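Local structure of V-type ATP synthase alpha chain (Nanoarchaeum equitans Kin4-M, 5BN4) at residues T204-I209 against G487-D492; Y438-E443 against L509-H514. The protein is the A subunit of an archaeal V-type ATP synthase, a multidomain member of the ATP synthase alpha/beta family with a nucleotide-binding domain of the P-loop class. All coordinates share one frame; numbering follows the deposited sequence.

Contact 1. Residues T204-I209 against G487-D492. With ANP (phosphoaminophosphonic acid-adenylate ester), chain C.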
loop_
_atom_site.group_PDB
_atom_site.type_symbol
_atom_site.label_atom_id
_atom_site.label_comp_id
_atom_site.label_asym_id
_atom_site.label_seq_id
_atom_site.Cartn_x
_atom_site.Cartn_y
_atom_site.Cartn_z
ATOM N N THR A 204 -34.384 -5.620 18.806
ATOM C CA THR A 204 -34.120 -5.828 17.387
ATOM C C THR A 204 -33.968 -7.305 17.023
ATOM O O THR A 204 -33.156 -8.021 17.607
ATOM C CB THR A 204 -32.874 -5.045 16.934
ATOM O OG1 THR A 204 -33.092 -3.645 17.149
ATOM C CG2 THR A 204 -32.596 -5.290 15.460
ATOM N N ARG A 205 -34.754 -7.736 16.038
ATOM C CA ARG A 205 -34.868 -9.144 15.658
ATOM C C ARG A 205 -33.549 -9.799 15.261
ATOM O O ARG A 205 -33.225 -10.889 15.736
ATOM C CB ARG A 205 -35.869 -9.295 14.513
ATOM C CG ARG A 205 -37.166 -8.552 14.748
ATOM C CD ARG A 205 -38.129 -8.709 13.586
ATOM N NE ARG A 205 -39.253 -7.791 13.726
ATOM C CZ ARG A 205 -39.336 -6.615 13.116
ATOM N NH1 ARG A 205 -38.366 -6.216 12.305
ATOM N NH2 ARG A 205 -40.393 -5.841 13.312
ATOM N N VAL A 206 -32.798 -9.135 14.389
ATOM C CA VAL A 206 -31.548 -9.688 13.875
ATOM C C VAL A 206 -30.532 -9.924 14.995
ATOM O O VAL A 206 -29.692 -10.821 14.907
ATOM C CB VAL A 206 -30.944 -8.790 12.765
ATOM C CG1 VAL A 206 -30.536 -7.432 13.325
ATOM C CG2 VAL A 206 -29.764 -9.477 12.093
ATOM N N LEU A 207 -30.628 -9.130 16.056
ATOM C CA LEU A 207 -29.700 -9.246 17.173
ATOM C C LEU A 207 -30.221 -10.198 18.241
ATOM O O LEU A 207 -29.486 -10.574 19.150
ATOM C CB LEU A 207 -29.425 -7.873 17.790
ATOM C CG LEU A 207 -28.841 -6.807 16.863
ATOM C CD1 LEU A 207 -28.401 -5.588 17.664
ATOM C CD2 LEU A 207 -27.688 -7.367 16.036
ATOM N N ASP A 208 -31.489 -10.580 18.134
ATOM C CA ASP A 208 -32.095 -11.475 19.116
ATOM C C ASP A 208 -32.141 -12.918 18.622
ATOM O O ASP A 208 -32.052 -13.857 19.412
ATOM C CB ASP A 208 -33.503 -11.005 19.486
ATOM C CG ASP A 208 -33.502 -9.680 20.219
ATOM O OD1 ASP A 208 -32.449 -9.308 20.783
ATOM O OD2 ASP A 208 -34.556 -9.011 20.238
ATOM N N ILE A 209 -32.280 -13.088 17.312
ATOM C CA ILE A 209 -32.383 -14.418 16.726
ATOM C C ILE A 209 -31.123 -14.810 15.967
ATOM O O ILE A 209 -30.527 -15.853 16.236
ATOM C CB ILE A 209 -33.587 -14.515 15.774
ATOM C CG1 ILE A 209 -34.892 -14.345 16.552
ATOM C CG2 ILE A 209 -33.579 -15.841 15.031
ATOM C CD1 ILE A 209 -35.064 -15.342 17.679
ATOM N N GLY A 487 -38.953 -8.371 5.443
ATOM C CA GLY A 487 -39.999 -8.658 6.407
ATOM C C GLY A 487 -39.525 -8.916 7.825
ATOM O O GLY A 487 -40.221 -8.582 8.781
ATOM N N PHE A 488 -38.342 -9.507 7.965
ATOM C CA PHE A 488 -37.847 -9.908 9.279
ATOM C C PHE A 488 -36.589 -9.153 9.696
ATOM O O PHE A 488 -36.537 -8.567 10.778
ATOM C CB PHE A 488 -37.586 -11.415 9.307
ATOM C CG PHE A 488 -37.107 -11.926 10.635
ATOM C CD1 PHE A 488 -37.993 -12.097 11.687
ATOM C CD2 PHE A 488 -35.775 -12.253 10.829
ATOM C CE1 PHE A 488 -37.557 -12.573 12.907
ATOM C CE2 PHE A 488 -35.333 -12.728 12.049
ATOM C CZ PHE A 488 -36.225 -12.891 13.089
ATOM N N LEU A 489 -35.577 -9.175 8.836
ATOM C CA LEU A 489 -34.290 -8.563 9.151
ATOM C C LEU A 489 -34.379 -7.041 9.261
ATOM O O LEU A 489 -33.825 -6.445 10.187
ATOM C CB LEU A 489 -33.236 -8.970 8.118
ATOM C CG LEU A 489 -32.947 -10.472 8.049
ATOM C CD1 LEU A 489 -31.887 -10.773 7.004
ATOM C CD2 LEU A 489 -32.527 -10.999 9.413
ATOM N N GLN A 490 -35.075 -6.413 8.317
ATOM C CA GLN A 490 -35.282 -4.969 8.366
ATOM C C GLN A 490 -36.209 -4.579 9.513
ATOM O O GLN A 490 -37.173 -5.284 9.815
ATOM C CB GLN A 490 -35.846 -4.453 7.042
ATOM C CG GLN A 490 -34.886 -4.559 5.877
ATOM C CD GLN A 490 -35.436 -3.929 4.615
ATOM O OE1 GLN A 490 -34.983 -4.229 3.511
ATOM N NE2 GLN A 490 -36.416 -3.047 4.772
ATOM N N GLN A 491 -35.912 -3.449 10.147
ATOM C CA GLN A 491 -36.701 -2.980 11.277
ATOM C C GLN A 491 -36.613 -1.461 11.395
ATOM O O GLN A 491 -35.558 -0.914 11.711
ATOM C CB GLN A 491 -36.224 -3.649 12.568
ATOM C CG GLN A 491 -37.083 -3.352 13.780
ATOM C CD GLN A 491 -36.747 -4.236 14.965
ATOM O OE1 GLN A 491 -36.051 -5.244 14.830
ATOM N NE2 GLN A 491 -37.242 -3.862 16.139
ATOM N N ASP A 492 -37.728 -0.785 11.133
ATOM C CA ASP A 492 -37.757 0.674 11.117
ATOM C C ASP A 492 -37.691 1.248 12.529
ATOM O O ASP A 492 -38.662 1.183 13.283
ATOM C CB ASP A 492 -39.006 1.179 10.389
ATOM C CG ASP A 492 -38.831 2.581 9.825
ATOM O OD1 ASP A 492 -38.080 3.380 10.422
ATOM O OD2 ASP A 492 -39.445 2.879 8.779
HETATM P PG ANP C . -22.823 7.344 13.812
HETATM O O1G ANP C . -23.940 8.433 13.895
HETATM O O2G ANP C . -22.306 7.003 15.279
HETATM O O3G ANP C . -21.625 7.851 12.997
HETATM P PB ANP C . -23.494 5.779 11.572
HETATM O O1B ANP C . -23.051 4.328 11.222
HETATM O O2B ANP C . -22.526 6.755 10.855
HETATM N N3B ANP C . -23.469 5.946 13.242
HETATM P PA ANP C . -26.176 6.459 11.906
HETATM O O1A ANP C . -26.262 5.506 13.118
HETATM O O2A ANP C . -25.976 7.922 12.438
HETATM O O3A ANP C . -24.920 5.963 11.027
HETATM O "O5'" ANP C . -27.440 6.345 10.996
HETATM C "C5'" ANP C . -27.332 6.723 9.619
HETATM C "C4'" ANP C . -28.698 6.668 8.973
HETATM O "O4'" ANP C . -29.206 5.384 8.994
HETATM C "C3'" ANP C . -29.665 7.596 9.698
HETATM O "O3'" ANP C . -29.964 8.688 8.966
HETATM C "C2'" ANP C . -30.884 6.790 9.927
HETATM O "O2'" ANP C . -32.046 7.360 9.417
HETATM C "C1'" ANP C . -30.588 5.472 9.256
HETATM N N9 ANP C . -31.022 4.307 10.029
HETATM C C8 ANP C . -30.236 3.506 10.767
HETATM N N7 ANP C . -30.964 2.560 11.323
HETATM C C5 ANP C . -32.237 2.713 10.969
HETATM C C6 ANP C . -33.414 2.026 11.245
HETATM N N6 ANP C . -33.379 0.874 12.096
HETATM N N1 ANP C . -34.575 2.441 10.714
HETATM C C2 ANP C . -34.634 3.527 9.906
HETATM N N3 ANP C . -33.506 4.221 9.614
HETATM C C4 ANP C . -32.302 3.837 10.128
HETATM O O HOH W 1 -33.989 -6.660 12.841
#

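Contact 2. Residues Y438-E443 against L509-H514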
loop_
_atom_site.group_PDB
_atom_site.type_symbol
_atom_site.label_atom_id
_atom_site.label_comp_id
_atom_site.label_asym_id
_atom_site.label_seq_id
_atom_site.Cartn_x
_atom_site.Cartn_y
_atom_site.Cartn_z
ATOM N N TYR A 438 -39.460 -22.007 22.695
ATOM C CA TYR A 438 -39.843 -21.997 21.283
ATOM C C TYR A 438 -39.049 -23.056 20.523
ATOM O O TYR A 438 -38.072 -22.738 19.850
ATOM C CB TYR A 438 -39.573 -20.625 20.657
ATOM C CG TYR A 438 -39.978 -19.440 21.506
ATOM C CD1 TYR A 438 -41.266 -18.925 21.449
ATOM C CD2 TYR A 438 -39.067 -18.830 22.360
ATOM C CE1 TYR A 438 -41.638 -17.839 22.222
ATOM C CE2 TYR A 438 -39.429 -17.746 23.138
ATOM C CZ TYR A 438 -40.715 -17.255 23.065
ATOM O OH TYR A 438 -41.077 -16.176 23.838
ATOM N N GLU A 439 -39.468 -24.313 20.629
ATOM C CA GLU A 439 -38.672 -25.427 20.113
ATOM C C GLU A 439 -38.462 -25.400 18.596
ATOM O O GLU A 439 -37.459 -25.908 18.095
ATOM C CB GLU A 439 -39.280 -26.767 20.544
ATOM C CG GLU A 439 -38.349 -27.965 20.372
ATOM C CD GLU A 439 -38.720 -28.837 19.186
ATOM O OE1 GLU A 439 -39.826 -29.417 19.199
ATOM O OE2 GLU A 439 -37.906 -28.945 18.243
ATOM N N ASP A 440 -39.396 -24.796 17.869
ATOM C CA ASP A 440 -39.355 -24.841 16.409
ATOM C C ASP A 440 -38.506 -23.744 15.765
ATOM O O ASP A 440 -38.275 -23.772 14.556
ATOM C CB ASP A 440 -40.773 -24.809 15.828
ATOM C CG ASP A 440 -41.481 -23.492 16.090
ATOM O OD1 ASP A 440 -41.318 -22.938 17.199
ATOM O OD2 ASP A 440 -42.195 -23.011 15.185
ATOM N N VAL A 441 -38.037 -22.784 16.558
ATOM C CA VAL A 441 -37.302 -21.650 15.995
ATOM C C VAL A 441 -35.839 -21.965 15.697
ATOM O O VAL A 441 -35.195 -21.253 14.930
ATOM C CB VAL A 441 -37.387 -20.392 16.886
ATOM C CG1 VAL A 441 -38.837 -20.071 17.206
ATOM C CG2 VAL A 441 -36.571 -20.571 18.157
ATOM N N ILE A 442 -35.319 -23.025 16.307
ATOM C CA ILE A 442 -33.956 -23.464 16.033
ATOM C C ILE A 442 -33.846 -23.894 14.572
ATOM O O ILE A 442 -32.887 -23.544 13.880
ATOM C CB ILE A 442 -33.517 -24.611 16.979
ATOM C CG1 ILE A 442 -32.794 -24.047 18.206
ATOM C CG2 ILE A 442 -32.599 -25.595 16.264
ATOM C CD1 ILE A 442 -33.642 -23.138 19.071
ATOM N N GLU A 443 -34.847 -24.632 14.105
ATOM C CA GLU A 443 -34.898 -25.071 12.718
ATOM C C GLU A 443 -35.086 -23.883 11.779
ATOM O O GLU A 443 -34.414 -23.781 10.755
ATOM C CB GLU A 443 -36.032 -26.076 12.518
ATOM C CG GLU A 443 -36.119 -26.643 11.110
ATOM C CD GLU A 443 -37.390 -27.435 10.880
ATOM O OE1 GLU A 443 -37.302 -28.565 10.356
ATOM O OE2 GLU A 443 -38.479 -26.926 11.220
ATOM N N LEU A 509 -43.315 -13.857 13.403
ATOM C CA LEU A 509 -42.818 -13.567 12.064
ATOM C C LEU A 509 -42.060 -14.762 11.505
ATOM O O LEU A 509 -42.183 -15.090 10.327
ATOM C CB LEU A 509 -41.917 -12.333 12.076
ATOM C CG LEU A 509 -42.629 -10.981 12.051
ATOM C CD1 LEU A 509 -41.624 -9.846 12.149
ATOM C CD2 LEU A 509 -43.462 -10.856 10.785
ATOM N N MET A 510 -41.276 -15.412 12.357
ATOM C CA MET A 510 -40.525 -16.592 11.947
ATOM C C MET A 510 -41.466 -17.741 11.609
ATOM O O MET A 510 -41.292 -18.425 10.600
ATOM C CB MET A 510 -39.559 -17.022 13.052
ATOM C CG MET A 510 -38.516 -15.982 13.412
ATOM S SD MET A 510 -37.442 -16.538 14.747
ATOM C CE MET A 510 -36.676 -17.968 13.987
ATOM N N ARG A 511 -42.467 -17.941 12.459
ATOM C CA ARG A 511 -43.407 -19.044 12.295
ATOM C C ARG A 511 -44.266 -18.902 11.042
ATOM O O ARG A 511 -44.555 -19.892 10.370
ATOM C CB ARG A 511 -44.292 -19.185 13.538
ATOM C CG ARG A 511 -43.575 -19.792 14.738
ATOM C CD ARG A 511 -44.421 -19.707 15.997
ATOM N NE ARG A 511 -43.797 -20.398 17.123
ATOM C CZ ARG A 511 -44.197 -20.282 18.386
ATOM N NH1 ARG A 511 -45.220 -19.494 18.690
ATOM N NH2 ARG A 511 -43.570 -20.949 19.346
ATOM N N ILE A 512 -44.664 -17.674 10.725
ATOM C CA ILE A 512 -45.530 -17.435 9.574
ATOM C C ILE A 512 -44.765 -17.520 8.249
ATOM O O ILE A 512 -45.310 -17.955 7.235
ATOM C CB ILE A 512 -46.303 -16.092 9.694
ATOM C CG1 ILE A 512 -47.396 -15.999 8.626
ATOM C CG2 ILE A 512 -45.360 -14.902 9.617
ATOM C CD1 ILE A 512 -48.421 -17.112 8.700
ATOM N N ILE A 513 -43.495 -17.122 8.266
ATOM C CA ILE A 513 -42.649 -17.218 7.081
ATOM C C ILE A 513 -42.302 -18.678 6.800
ATOM O O ILE A 513 -42.301 -19.119 5.650
ATOM C CB ILE A 513 -41.360 -16.382 7.236
ATOM C CG1 ILE A 513 -41.693 -14.890 7.272
ATOM C CG2 ILE A 513 -40.395 -16.659 6.098
ATOM C CD1 ILE A 513 -40.500 -14.004 7.553
ATOM N N HIS A 514 -42.020 -19.424 7.863
ATOM C CA HIS A 514 -41.739 -20.852 7.755
ATOM C C HIS A 514 -42.971 -21.615 7.289
ATOM O O HIS A 514 -42.870 -22.560 6.506
ATOM C CB HIS A 514 -41.270 -21.404 9.103
ATOM C CG HIS A 514 -41.156 -22.896 9.138
ATOM N ND1 HIS A 514 -40.317 -23.598 8.298
ATOM C CD2 HIS A 514 -41.773 -23.820 9.911
ATOM C CE1 HIS A 514 -40.424 -24.890 8.554
ATOM N NE2 HIS A 514 -41.300 -25.052 9.528
#

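Contact 1. Residues T204-I209 against G487-D492
Arg205 reaches across to Gly487-Asp492 and is met chiefly by Phe488 and Gln491. Its CB lies over a face of the Phe488 ring, 4.2 Å from the centroid, in a CH-pi contact. From there the chain, with CG anti to the carbonyl carbon (chi1 -48°) and extended to NE, carries CD and the guanidinium past the ring to Phe488 O. NH1 makes a weak hydrogen bond to that oxygen at 3.3 Å, while the side chain of Gln491 lies over one face of the guanidinium, the amide plane turned 41° from it. NH2 forms a salt bridge with Asp498, which gives the buried charge a counterion. The extended Gln491 side chain uses both ends of its amide: OE1 accepts from Arg205 N in the carbonyl plane at 3.1 Å, and NE2 donates to Gly203 O. An amide suits this place because it can accept and donate at once. The nucleotide-binding domain here meets the helical C-terminal domain: the short helix 205-210 packs where helix 472-489 ends. A bridging water accepts from Val206 N and donates to Leu489 O, 2.7 Å away, and to Gln491 OE1. The Val206 and Leu489 side chains cross at about a right angle, CG2 to CD2 4.1 Å. Ile209 CG1 meets the Phe488 ring at its edge, 4.0 Å from CZ. Past the helix end, Gln491 O accepts a 2.8 Å hydrogen bond from N6 of phosphoaminophosphonic acid-adenylate ester.

Contact 2. Residues Y438-E443 against L509-H514
Val441 and Met510 mark the closest backbone approach, their CA atoms 7.2 Å apart, a gap filled largely by side chains. Residues 509-514 are helical throughout, whereas 438-443 leave the preceding helix at Tyr438, pass through a type I beta turn from Tyr438 to Val441 and lead into the helix that follows. Both belong to the helical C-terminal domain. Met510 is the apolar link: its chain bends at chi3 (62°) and brings CE to 3.8 Å from Val441 CB and also against Val441 O, a fit suited to a flexible, unbranched thioether against a compact beta-branched neighbour. Nearer the surface, Arg511 stretches out to the turn. Asp440 meets it at about a right angle, its CG lying between the backbone N and the carbonyl carbon (chi1 66°), and OD1 lies at the guanidinium edge, 3.6 Å from NE, in a salt bridge. The carboxylate and guanidinium planes are 34° apart. NH2 of the same guanidinium comes to the edge of the Tyr438 ring, 3.7 Å from CD1. At the far end the extended Glu443 chain brings OE2 to 3.8 Å from His514 NE2, while ND1 of that histidine is hydrogen-bonded to Glu447. No hydrogen bond crosses between the two segments. Their attachment therefore rests on methionine-valine packing in the interior and on charge near the surface, where Glu443 and Glu447 would probably favour a positive charge on His514.

Overall arrangement
Helix 503-521 joins the two contacts, whose centres lie 14 Å apart. Its residues in contact 2 also pack on contact 1: Met510 CG is 3.6 Å from Phe488 CE1, Met510 SD is 3.8 Å from Ile209 CG1, and Leu509 CD1 is 3.5 Å from Arg205 NE. Met510 thus touches the nucleotide-binding domain as well as both neighbouring helices of the C-terminal domain, 441-463 and 472-489. Contact 1 is the buried one and adjoins the adenine end of phosphoaminophosphonic acid-adenylate ester, which is also hydrogen-bonded by Ala493 N and, in a probable P-loop, by the amides of Gly226, Gly228 and Lys229. Contact 2 is partly buried and lies farther from the chain centre, about 28 Å against 18 Å, measured from contact centres.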